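Local coordinates for DUF1214 domain-containing protein (Burkholderia cenocepacia, PDB 6ANS), which is of unknown function but carries two DUF1214 regions and holds a phosphate ion, probably from the crystallisation liquor, between two arginines, at residues A[122-128]-A[166-172]; A[127-132]-A[202-206]; A[134-140]-A[188-194]; A[273-277]-A[366-370]. All blocks are in the same frame, centred on the assembly; numbering follows the deposited sequence. Where two conformers were deposited one is given.

Contact 1: residues A[122-128]-A[166-172]; sequences YRVTGRR and GSVEIVL
Val124 and Ile170 sit at the middle of an antiparallel strand pair, bonded to each other twice, through N and O of each: Val124 N to Ile170 O (2.7 Å, nearly straight at 173°) and Ile170 N to Val124 O. Tyr122 with Leu172 forms the same kind of hydrogen-bonded pair. Gly126 with Val168 follows suit less evenly, since Gly126 N to Val168 O is weak. The tight side is the face carrying Tyr122, Val124, Val168, Ile170 and Leu172, all buried. There the CB atoms of Val124 and Ile170 meet at 4.0 Å, and Val124 CG2 reaches Leu172 CD1 at 4.1 Å. Val168 CG2, which points anti to its own carbonyl carbon, lies against Arg128 CA at 3.6 Å, where the chain has already turned the corner at Gly126.

The face with Arg123, Thr125, Glu169 and Val171 is looser and more open to solvent. Glu169 bends back at chi2 (79°), which lays its carboxylate over the aliphatic part of Arg123 and beside Thr125 CG2. The guanidinium and carboxylate planes are nearly coplanar, 11° apart, and form a long salt bridge of 3.6 Å between Arg123 NH1 and Glu169 OE2. At the open end Arg127 curls over so that one guanidinium face covers Gly166 O, while its NH2 bonds Asp165 O; that same Gly166 O accepts from Arg128 N at 3.1 Å.

The pair is the centre of a mixed four-stranded sheet, with strand 207-212 beyond 122-125 and strand 181-183 beyond 167-173; its apolar face packs on Phe136 of strand 133-140.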
# COMPACT_ATOMS: atom_id res chain seq x y z
N TYR A 122 11.49 -10.70 -19.69
CA TYR A 122 10.72 -9.51 -19.34
C TYR A 122 11.28 -8.29 -20.04
O TYR A 122 12.49 -8.17 -20.27
CB TYR A 122 10.69 -9.28 -17.81
CG TYR A 122 10.09 -10.46 -17.07
CD1 TYR A 122 8.74 -10.47 -16.72
CD2 TYR A 122 10.86 -11.57 -16.77
CE1 TYR A 122 8.19 -11.56 -16.06
CE2 TYR A 122 10.32 -12.66 -16.12
CZ TYR A 122 9.00 -12.66 -15.77
OH TYR A 122 8.48 -13.76 -15.13
N ARG A 123 10.39 -7.37 -20.36
CA ARG A 123 10.72 -6.06 -20.90
C ARG A 123 10.34 -5.00 -19.87
O ARG A 123 9.20 -4.96 -19.40
CB ARG A 123 9.98 -5.80 -22.21
CG ARG A 123 10.66 -4.86 -23.15
CD ARG A 123 9.74 -4.47 -24.31
NE ARG A 123 8.90 -5.58 -24.76
CZ ARG A 123 9.28 -6.49 -25.65
NH1 ARG A 123 10.50 -6.43 -26.20
NH2 ARG A 123 8.44 -7.45 -26.01
N VAL A 124 11.30 -4.15 -19.50
CA VAL A 124 11.05 -2.98 -18.67
C VAL A 124 11.14 -1.76 -19.57
O VAL A 124 12.16 -1.56 -20.24
CB VAL A 124 12.05 -2.87 -17.51
CG1 VAL A 124 11.81 -1.58 -16.74
CG2 VAL A 124 11.93 -4.08 -16.59
N THR A 125 10.05 -0.99 -19.64
CA THR A 125 9.93 0.14 -20.54
C THR A 125 9.45 1.37 -19.78
O THR A 125 9.04 1.30 -18.62
CB THR A 125 8.98 -0.15 -21.72
OG1 THR A 125 7.71 -0.58 -21.22
CG2 THR A 125 9.55 -1.22 -22.61
N GLY A 126 9.50 2.51 -20.46
CA GLY A 126 8.94 3.75 -19.97
C GLY A 126 9.89 4.90 -20.23
O GLY A 126 10.75 4.83 -21.10
N ARG A 127 9.71 5.96 -19.46
CA ARG A 127 10.47 7.18 -19.62
C ARG A 127 11.62 7.21 -18.61
O ARG A 127 11.45 6.80 -17.46
CB ARG A 127 9.58 8.42 -19.44
CG ARG A 127 8.32 8.40 -20.27
CD ARG A 127 8.62 8.52 -21.76
NE ARG A 127 9.41 9.71 -22.08
CZ ARG A 127 9.97 9.93 -23.26
NH1 ARG A 127 9.81 9.04 -24.23
NH2 ARG A 127 10.67 11.03 -23.49
N ARG A 128 12.79 7.66 -19.07
CA ARG A 128 13.96 7.74 -18.21
C ARG A 128 13.78 8.76 -17.09
O ARG A 128 14.27 8.56 -15.97
CB ARG A 128 15.20 8.05 -19.05
CG ARG A 128 16.47 8.33 -18.26
CD ARG A 128 16.81 7.18 -17.29
NE ARG A 128 18.02 7.48 -16.53
CZ ARG A 128 18.04 8.17 -15.39
NH1 ARG A 128 16.91 8.64 -14.87
NH2 ARG A 128 19.19 8.41 -14.78
N GLY A 166 14.32 9.58 -25.30
CA GLY A 166 14.21 9.63 -23.86
C GLY A 166 13.51 8.44 -23.24
O GLY A 166 13.21 8.48 -22.04
N SER A 167 13.22 7.40 -24.02
CA SER A 167 12.58 6.20 -23.52
C SER A 167 13.61 5.21 -23.00
O SER A 167 14.81 5.31 -23.24
CB SER A 167 11.73 5.52 -24.60
OG SER A 167 12.54 5.10 -25.67
N VAL A 168 13.10 4.19 -22.31
CA VAL A 168 13.92 3.17 -21.69
C VAL A 168 13.39 1.83 -22.17
O VAL A 168 12.18 1.59 -22.16
CB VAL A 168 13.84 3.26 -20.15
CG1 VAL A 168 14.45 2.04 -19.53
CG2 VAL A 168 14.52 4.50 -19.66
N GLU A 169 14.32 0.96 -22.58
CA GLU A 169 14.03 -0.39 -23.02
C GLU A 169 15.05 -1.32 -22.38
O GLU A 169 16.24 -1.27 -22.73
CB GLU A 169 14.10 -0.46 -24.55
CG GLU A 169 14.07 -1.85 -25.15
CD GLU A 169 12.69 -2.44 -25.22
OE1 GLU A 169 11.77 -1.86 -24.62
OE2 GLU A 169 12.53 -3.49 -25.87
N ILE A 170 14.59 -2.18 -21.47
CA ILE A 170 15.47 -3.06 -20.71
C ILE A 170 14.90 -4.47 -20.76
O ILE A 170 13.71 -4.66 -20.52
CB ILE A 170 15.63 -2.57 -19.26
CG1 ILE A 170 16.34 -1.22 -19.25
CG2 ILE A 170 16.34 -3.59 -18.40
CD1 ILE A 170 16.18 -0.48 -17.99
N VAL A 171 15.75 -5.46 -21.06
CA VAL A 171 15.32 -6.85 -21.14
C VAL A 171 15.96 -7.64 -20.01
O VAL A 171 17.18 -7.58 -19.80
CB VAL A 171 15.63 -7.48 -22.51
CG1 VAL A 171 15.13 -8.91 -22.54
CG2 VAL A 171 14.98 -6.68 -23.61
N LEU A 172 15.13 -8.37 -19.28
CA LEU A 172 15.56 -9.29 -18.24
C LEU A 172 15.50 -10.68 -18.85
O LEU A 172 14.45 -11.10 -19.36
CB LEU A 172 14.63 -9.18 -17.03
CG LEU A 172 14.83 -8.11 -15.96
CD1 LEU A 172 15.10 -6.75 -16.54
CD2 LEU A 172 13.58 -8.06 -15.03

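Contact 2: residues A[127-132]-A[202-206]; sequences RRGTVA and TETPA
The peptide carbonyl of Thr204 is met on both sides: Thr130 N and Val131 N reach Thr204 O from opposite faces of its plane, at 2.9 and 3.0 Å, tilted 23° and 29° from it. The guanidinium of Arg128 works at its edge instead, NH1 and NH2 both donating end-on to Val131 O at 2.6 and 2.7 Å. That oxygen lies almost in the guanidinium plane, and both donors lie in the carbonyl plane, a grip within 127-132 that keeps the guanidinium level with that carbonyl.

Thr204 also donates. Thr204 N gives a short, fairly straight bond of 2.6 Å to Thr130 OG1. Thr130 OG1 sits between its backbone N and carbonyl carbon (chi1 64°), which turns it toward Thr204 N and leaves it 3.4 Å from Thr204 CB. A water ties the polar edge together, bonded to Thr130 OG1 and Thr204 OG1 and donating to Thr202 O.

The remaining contacts set carbon against oxygen. Ala206 CB lies 3.2 Å from Arg128 O, and the Val131 and Glu203 side chains cross at about a right angle, CG2 of Val131 nearest Glu203 OE1. Glu203 turns its carboxylate back to weak bonds from the backbone N atoms of Leu198 and Asp199.

Here two irregular surface loops are joined through backbone and threonine bonds: the connection between strands 122-125 and 133-140, which belong to different sheets, and the one from strand 188-196 into strand 207-212, again from one sheet to the other.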
# COMPACT_ATOMS: atom_id res chain seq x y z
N ARG A 127 9.71 5.96 -19.46
CA ARG A 127 10.47 7.18 -19.62
C ARG A 127 11.62 7.21 -18.61
O ARG A 127 11.45 6.80 -17.46
CB ARG A 127 9.58 8.42 -19.44
CG ARG A 127 8.32 8.40 -20.27
CD ARG A 127 8.62 8.52 -21.76
NE ARG A 127 9.41 9.71 -22.08
CZ ARG A 127 9.97 9.93 -23.26
NH1 ARG A 127 9.81 9.04 -24.23
NH2 ARG A 127 10.67 11.03 -23.49
N ARG A 128 12.79 7.66 -19.07
CA ARG A 128 13.96 7.74 -18.21
C ARG A 128 13.78 8.76 -17.09
O ARG A 128 14.27 8.56 -15.97
CB ARG A 128 15.20 8.05 -19.05
CG ARG A 128 16.47 8.33 -18.26
CD ARG A 128 16.81 7.18 -17.29
NE ARG A 128 18.02 7.48 -16.53
CZ ARG A 128 18.04 8.17 -15.39
NH1 ARG A 128 16.91 8.64 -14.87
NH2 ARG A 128 19.19 8.41 -14.78
N GLY A 129 13.09 9.87 -17.36
CA GLY A 129 12.99 10.89 -16.33
C GLY A 129 14.33 11.58 -16.10
O GLY A 129 15.26 11.46 -16.89
N THR A 130 14.40 12.34 -15.00
CA THR A 130 15.60 13.11 -14.69
C THR A 130 16.28 12.71 -13.39
O THR A 130 17.26 13.36 -13.00
CB THR A 130 15.27 14.62 -14.61
OG1 THR A 130 14.38 14.84 -13.51
CG2 THR A 130 14.64 15.10 -15.90
N VAL A 131 15.78 11.70 -12.68
CA VAL A 131 16.50 11.23 -11.50
C VAL A 131 17.88 10.77 -11.97
O VAL A 131 18.00 10.04 -12.96
CB VAL A 131 15.69 10.14 -10.78
CG1 VAL A 131 15.46 8.92 -11.67
CG2 VAL A 131 16.34 9.76 -9.44
N ALA A 132 18.93 11.27 -11.31
CA ALA A 132 20.27 11.03 -11.86
C ALA A 132 20.75 9.61 -11.61
O ALA A 132 21.39 9.01 -12.48
CB ALA A 132 21.27 12.05 -11.32
N THR A 202 12.92 18.58 -7.43
CA THR A 202 13.33 19.04 -8.75
C THR A 202 13.70 17.92 -9.72
O THR A 202 13.98 18.21 -10.89
CB THR A 202 14.51 19.99 -8.60
OG1 THR A 202 15.61 19.27 -8.05
CG2 THR A 202 14.12 21.13 -7.67
N GLU A 203 13.70 16.68 -9.27
CA GLU A 203 14.01 15.55 -10.13
C GLU A 203 12.72 14.80 -10.44
O GLU A 203 11.79 14.79 -9.63
CB GLU A 203 15.01 14.61 -9.48
CG GLU A 203 16.42 15.15 -9.46
CD GLU A 203 17.33 14.27 -8.64
OE1 GLU A 203 16.81 13.55 -7.78
OE2 GLU A 203 18.56 14.29 -8.84
N THR A 204 12.64 14.30 -11.62
CA THR A 204 11.46 13.57 -12.04
C THR A 204 11.77 12.09 -12.04
O THR A 204 12.80 11.70 -12.61
CB THR A 204 11.06 14.03 -13.44
OG1 THR A 204 10.71 15.43 -13.40
CG2 THR A 204 9.90 13.21 -13.97
N PRO A 205 10.93 11.24 -11.43
CA PRO A 205 11.22 9.80 -11.42
C PRO A 205 11.06 9.20 -12.80
O PRO A 205 10.23 9.63 -13.60
CB PRO A 205 10.18 9.22 -10.45
CG PRO A 205 9.62 10.36 -9.70
CD PRO A 205 9.81 11.59 -10.54
N ALA A 206 11.84 8.16 -13.06
CA ALA A 206 11.56 7.34 -14.23
C ALA A 206 10.21 6.65 -14.02
O ALA A 206 9.86 6.28 -12.90
CB ALA A 206 12.68 6.31 -14.42
O HOH W 1 13.12 17.12 -13.20

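Contact 3: residues A[134-140]-A[188-194]; sequences LSFGTQK and TNALLVR. With PO4 (phosphate ion), chain E.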
# COMPACT_ATOMS: atom_id res chain seq x y z
N LEU A 134 19.95 5.66 -11.07
CA LEU A 134 18.95 4.65 -11.38
C LEU A 134 19.66 3.31 -11.54
O LEU A 134 20.56 3.19 -12.37
CB LEU A 134 18.23 5.03 -12.68
CG LEU A 134 17.28 3.99 -13.25
CD1 LEU A 134 16.11 3.83 -12.29
CD2 LEU A 134 16.80 4.43 -14.63
N SER A 135 19.30 2.31 -10.72
CA SER A 135 19.94 1.01 -10.84
C SER A 135 18.89 -0.10 -10.85
O SER A 135 17.79 0.06 -10.31
CB SER A 135 20.99 0.78 -9.74
OG SER A 135 20.41 0.52 -8.48
N PHE A 136 19.24 -1.20 -11.51
CA PHE A 136 18.38 -2.37 -11.67
C PHE A 136 19.14 -3.60 -11.20
O PHE A 136 20.15 -3.94 -11.80
CB PHE A 136 17.94 -2.56 -13.12
CG PHE A 136 17.22 -1.38 -13.73
CD1 PHE A 136 15.84 -1.30 -13.69
CD2 PHE A 136 17.92 -0.36 -14.37
CE1 PHE A 136 15.17 -0.21 -14.25
CE2 PHE A 136 17.27 0.71 -14.94
CZ PHE A 136 15.89 0.79 -14.88
N GLY A 137 18.64 -4.27 -10.17
CA GLY A 137 19.22 -5.52 -9.71
C GLY A 137 18.23 -6.67 -9.81
O GLY A 137 17.07 -6.52 -9.43
N THR A 138 18.69 -7.81 -10.30
CA THR A 138 17.87 -9.01 -10.19
C THR A 138 18.40 -9.86 -9.04
O THR A 138 19.59 -9.86 -8.75
CB THR A 138 17.82 -9.80 -11.50
OG1 THR A 138 19.12 -10.27 -11.87
CG2 THR A 138 17.25 -8.91 -12.62
N GLN A 139 17.48 -10.49 -8.32
CA GLN A 139 17.80 -11.17 -7.07
C GLN A 139 17.15 -12.55 -7.07
O GLN A 139 16.20 -12.82 -7.81
CB GLN A 139 17.34 -10.37 -5.83
CG GLN A 139 17.44 -8.83 -5.94
CD GLN A 139 18.90 -8.31 -5.93
OE1 GLN A 139 19.20 -7.32 -6.58
NE2 GLN A 139 19.78 -8.98 -5.18
N LYS A 140 17.66 -13.42 -6.21
CA LYS A 140 17.08 -14.74 -6.05
C LYS A 140 16.89 -15.02 -4.57
O LYS A 140 17.23 -14.18 -3.73
CB LYS A 140 17.97 -15.81 -6.71
CG LYS A 140 19.32 -15.98 -6.07
CD LYS A 140 20.15 -17.00 -6.87
CE LYS A 140 21.54 -17.18 -6.28
NZ LYS A 140 22.30 -18.22 -7.04
N THR A 188 16.34 -16.79 -10.33
CA THR A 188 16.04 -15.39 -10.12
C THR A 188 14.54 -15.23 -9.93
O THR A 188 13.75 -15.83 -10.65
CB THR A 188 16.50 -14.55 -11.31
OG1 THR A 188 17.93 -14.61 -11.42
CG2 THR A 188 16.04 -13.09 -11.15
N ASN A 189 14.15 -14.44 -8.93
CA ASN A 189 12.73 -14.24 -8.66
C ASN A 189 12.32 -12.80 -8.39
O ASN A 189 11.14 -12.56 -8.12
CB ASN A 189 12.28 -15.13 -7.48
CG ASN A 189 12.99 -14.79 -6.17
OD1 ASN A 189 13.54 -13.69 -5.99
ND2 ASN A 189 13.02 -15.76 -5.27
N ALA A 190 13.25 -11.84 -8.44
CA ALA A 190 12.89 -10.45 -8.18
C ALA A 190 13.74 -9.49 -9.00
O ALA A 190 14.91 -9.75 -9.30
CB ALA A 190 13.03 -10.10 -6.70
N LEU A 191 13.14 -8.36 -9.34
CA LEU A 191 13.84 -7.21 -9.87
C LEU A 191 13.69 -6.07 -8.87
O LEU A 191 12.56 -5.71 -8.50
CB LEU A 191 13.28 -6.80 -11.23
CG LEU A 191 13.71 -5.40 -11.68
CD1 LEU A 191 15.20 -5.37 -12.05
CD2 LEU A 191 12.83 -4.91 -12.82
N LEU A 192 14.81 -5.51 -8.44
CA LEU A 192 14.80 -4.43 -7.46
C LEU A 192 15.38 -3.18 -8.10
O LEU A 192 16.56 -3.16 -8.47
CB LEU A 192 15.58 -4.81 -6.21
CG LEU A 192 15.58 -3.74 -5.12
CD1 LEU A 192 14.15 -3.28 -4.78
CD2 LEU A 192 16.30 -4.28 -3.90
N VAL A 193 14.55 -2.15 -8.24
CA VAL A 193 14.93 -0.90 -8.89
C VAL A 193 15.18 0.13 -7.80
O VAL A 193 14.35 0.29 -6.89
CB VAL A 193 13.85 -0.41 -9.86
CG1 VAL A 193 14.32 0.87 -10.59
CG2 VAL A 193 13.43 -1.50 -10.83
N ARG A 194 16.30 0.84 -7.90
CA ARG A 194 16.57 1.99 -7.05
C ARG A 194 16.57 3.26 -7.88
O ARG A 194 17.33 3.37 -8.86
CB ARG A 194 17.90 1.86 -6.31
CG ARG A 194 17.88 0.80 -5.22
CD ARG A 194 19.26 0.62 -4.66
NE ARG A 194 19.30 -0.23 -3.48
CZ ARG A 194 19.31 -1.56 -3.52
NH1 ARG A 194 19.25 -2.21 -4.69
NH2 ARG A 194 19.39 -2.25 -2.38
P PO4 E . 20.12 0.57 -0.02
O1 PO4 E . 21.19 1.60 -0.32
O2 PO4 E . 19.69 0.79 1.39
O3 PO4 E . 18.96 0.69 -0.97
O4 PO4 E . 20.76 -0.78 -0.20
O HOH W 2 18.89 -1.65 -7.60
O HOH W 3 19.82 -5.07 -5.14
O HOH W 4 15.00 -12.37 -4.19
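Backbone bonds join Ser135 with Arg194, Gly137 with Leu192 and Gln139 with Ala190 as antiparallel hydrogen-bonded pairs; Leu192 N to Gly137 O is 2.7 Å and nearly straight. At Gln139 the register slips: Gln139 O accepts from both Asn189 N (2.8 Å) and Ala190 N (3.2 Å), a classic beta bulge.

Apolar packing gathers on the face of Phe136, Thr138, Leu191 and Val193. Val193 lies alongside Phe136, its CG2 3.7 Å from Phe136 CD1, while Leu191 CD1 comes to the edge of the ring.

Besides Ala190 and Leu192, the other face carries the polar Ser135, Gln139 and Arg194. Arg194 runs extended from CG to NE, passing Ser135 OG, which probably bonds Asp273 OD2. Arg194 NE donates to phosphate O3 at 2.7 Å (163°) and Arg194 NH2 to O4 at 3.0 Å. NH1 donates to two waters: one also bonds Ser135 OG and Leu192 O, the other lies near Gln139 OE1, which also accepts from Gln151 NE2.

With NH2 bonded to Gly271 O as well, all three guanidinium nitrogens have partners, fixing the group's rotation. A buried arginine so aimed is consistent with an anion pocket, although the phosphate probably came from the crystallisation liquor.

Contact 4: residues A[273-277]-A[366-370]; sequences DPNIY and RWVGA. With PO4 (phosphate ion), chain E.
Beside the phosphate site the start of strand 276-284 pairs antiparallel with the end of strand 360-368, Ile276 and Tyr277 facing Val368 and Trp367. Tyr277 and Trp367 form a hydrogen-bonded pair, with Tyr277 N to Trp367 O at 2.8 Å (170°). Gly369 N then bonds Asn275 O at 2.9 Å, carrying the pairing past the last strand residue. A water donates to Asn275 O and accepts from Ala370 N. A type I beta turn from Asp273 to Ile276 leads into the strand. It is closed by Ile276 N to Asp273 O and reinforced by an Asx turn, in which Asn275 N meets Asp273 OD1 at 2.7 Å, nearly along the carboxylate C-O bond.

On one face Ile276 and Val368 run next to each other, in the same direction, with Ile276 CG1 3.9 Å from Val368 CG2. Ile276 CG2 rests on Arg366 CG at 3.7 Å, so the isoleucine lines the stem of the arginine. Arg366 is extended from CG to NE and meets the phosphate with its edge: NE to O1 is 2.7 Å and NH2 to O2 2.9 Å. Its NH1 turns to Asn305 and Gln307, which help to position the group. On the opposite face Tyr277 CD1 comes to the edge of the Trp367 ring, whose NE1 bonds Val374 O.

Within this chain strand 276-284 is outermost in its four-stranded antiparallel sheet, with strand 303-309 on the far side of 360-368. The turn packs on Phe154 of strand 151-155, and Tyr277 touches Gln264 of helix 264-269.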
# COMPACT_ATOMS: atom_id res chain seq x y z
N ASP A 273 23.09 -2.69 -3.16
CA ASP A 273 23.43 -2.24 -4.50
C ASP A 273 24.94 -2.28 -4.62
O ASP A 273 25.62 -1.65 -3.80
CB ASP A 273 22.89 -0.82 -4.72
CG ASP A 273 23.26 -0.22 -6.10
OD1 ASP A 273 24.39 -0.44 -6.58
OD2 ASP A 273 22.43 0.52 -6.69
N PRO A 274 25.50 -2.97 -5.62
CA PRO A 274 26.97 -3.13 -5.68
C PRO A 274 27.75 -1.86 -5.94
O PRO A 274 28.99 -1.92 -5.86
CB PRO A 274 27.17 -4.14 -6.82
CG PRO A 274 25.95 -3.97 -7.67
CD PRO A 274 24.83 -3.72 -6.69
N ASN A 275 27.10 -0.73 -6.27
CA ASN A 275 27.78 0.56 -6.33
C ASN A 275 27.98 1.19 -4.97
O ASN A 275 28.68 2.20 -4.87
CB ASN A 275 27.02 1.58 -7.19
CG ASN A 275 27.13 1.29 -8.66
OD1 ASN A 275 28.17 0.82 -9.13
ND2 ASN A 275 26.07 1.56 -9.39
N ILE A 276 27.39 0.63 -3.92
CA ILE A 276 27.28 1.31 -2.64
C ILE A 276 28.23 0.68 -1.64
O ILE A 276 28.29 -0.55 -1.52
CB ILE A 276 25.84 1.28 -2.12
CG1 ILE A 276 24.89 1.85 -3.18
CG2 ILE A 276 25.75 2.05 -0.82
CD1 ILE A 276 23.47 2.03 -2.68
N TYR A 277 28.95 1.52 -0.93
CA TYR A 277 29.77 1.12 0.21
C TYR A 277 29.03 1.56 1.47
O TYR A 277 28.71 2.75 1.63
CB TYR A 277 31.15 1.77 0.10
CG TYR A 277 32.19 1.22 1.05
CD1 TYR A 277 32.34 1.75 2.32
CD2 TYR A 277 33.04 0.19 0.65
CE1 TYR A 277 33.31 1.27 3.18
CE2 TYR A 277 34.02 -0.31 1.52
CZ TYR A 277 34.14 0.24 2.78
OH TYR A 277 35.09 -0.23 3.66
N ARG A 366 26.28 5.92 3.46
CA ARG A 366 26.52 5.36 2.13
C ARG A 366 27.46 6.24 1.34
O ARG A 366 27.24 7.45 1.24
CB ARG A 366 25.23 5.23 1.33
CG ARG A 366 24.23 4.19 1.84
CD ARG A 366 23.00 4.24 0.94
NE ARG A 366 21.89 3.50 1.50
CZ ARG A 366 21.10 3.95 2.47
NH1 ARG A 366 21.32 5.15 3.00
NH2 ARG A 366 20.10 3.19 2.93
N TRP A 367 28.50 5.63 0.76
CA TRP A 367 29.16 6.17 -0.42
C TRP A 367 28.64 5.42 -1.64
O TRP A 367 28.62 4.18 -1.64
CB TRP A 367 30.68 6.04 -0.37
CG TRP A 367 31.38 6.64 0.81
CD1 TRP A 367 32.16 5.98 1.72
CD2 TRP A 367 31.41 8.02 1.20
NE1 TRP A 367 32.66 6.85 2.65
CE2 TRP A 367 32.21 8.11 2.36
CE3 TRP A 367 30.83 9.18 0.69
CZ2 TRP A 367 32.45 9.33 3.01
CZ3 TRP A 367 31.06 10.39 1.35
CH2 TRP A 367 31.86 10.45 2.50
N VAL A 368 28.21 6.15 -2.67
CA VAL A 368 27.74 5.55 -3.92
C VAL A 368 28.72 5.94 -5.03
O VAL A 368 28.88 7.12 -5.35
CB VAL A 368 26.31 6.00 -4.25
CG1 VAL A 368 25.83 5.32 -5.53
CG2 VAL A 368 25.37 5.67 -3.09
N GLY A 369 29.38 4.94 -5.60
CA GLY A 369 30.30 5.20 -6.70
C GLY A 369 31.59 5.88 -6.28
O GLY A 369 32.13 6.68 -7.05
N ALA A 370 32.07 5.61 -5.07
CA ALA A 370 33.33 6.16 -4.59
C ALA A 370 34.44 5.14 -4.80
O ALA A 370 34.35 4.01 -4.31
CB ALA A 370 33.23 6.53 -3.11
P PO4 E . 20.12 0.57 -0.02
O1 PO4 E . 21.19 1.60 -0.32
O2 PO4 E . 19.69 0.79 1.39
O3 PO4 E . 18.96 0.69 -0.97
O4 PO4 E . 20.76 -0.78 -0.20
O HOH W 5 30.93 3.61 -3.02

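In the fold
From the N terminus, strand 122-125 leads through the 127-132 loop into strand 133-140: contacts 1 and 2 overlap at Arg127 and Arg128, and contact 3 starts soon after. Contact 1 closes first, at 166-172, contact 3 next, at 188-194, and contact 2 last, at 202-206. Contact 1 therefore crosses both others, while contact 3 falls wholly within the span of contact 2. Contacts 1 and 3 hold two separate sheets that face each other, Ile170 packing on Phe136, and contact 2 joins the loops between those sheets. Contact 4 follows in series, tying the start of strand 276-284 to the end of strand 360-368; it meets contact 3 where Ser135 probably bonds Asp273, and both reach the same phosphate.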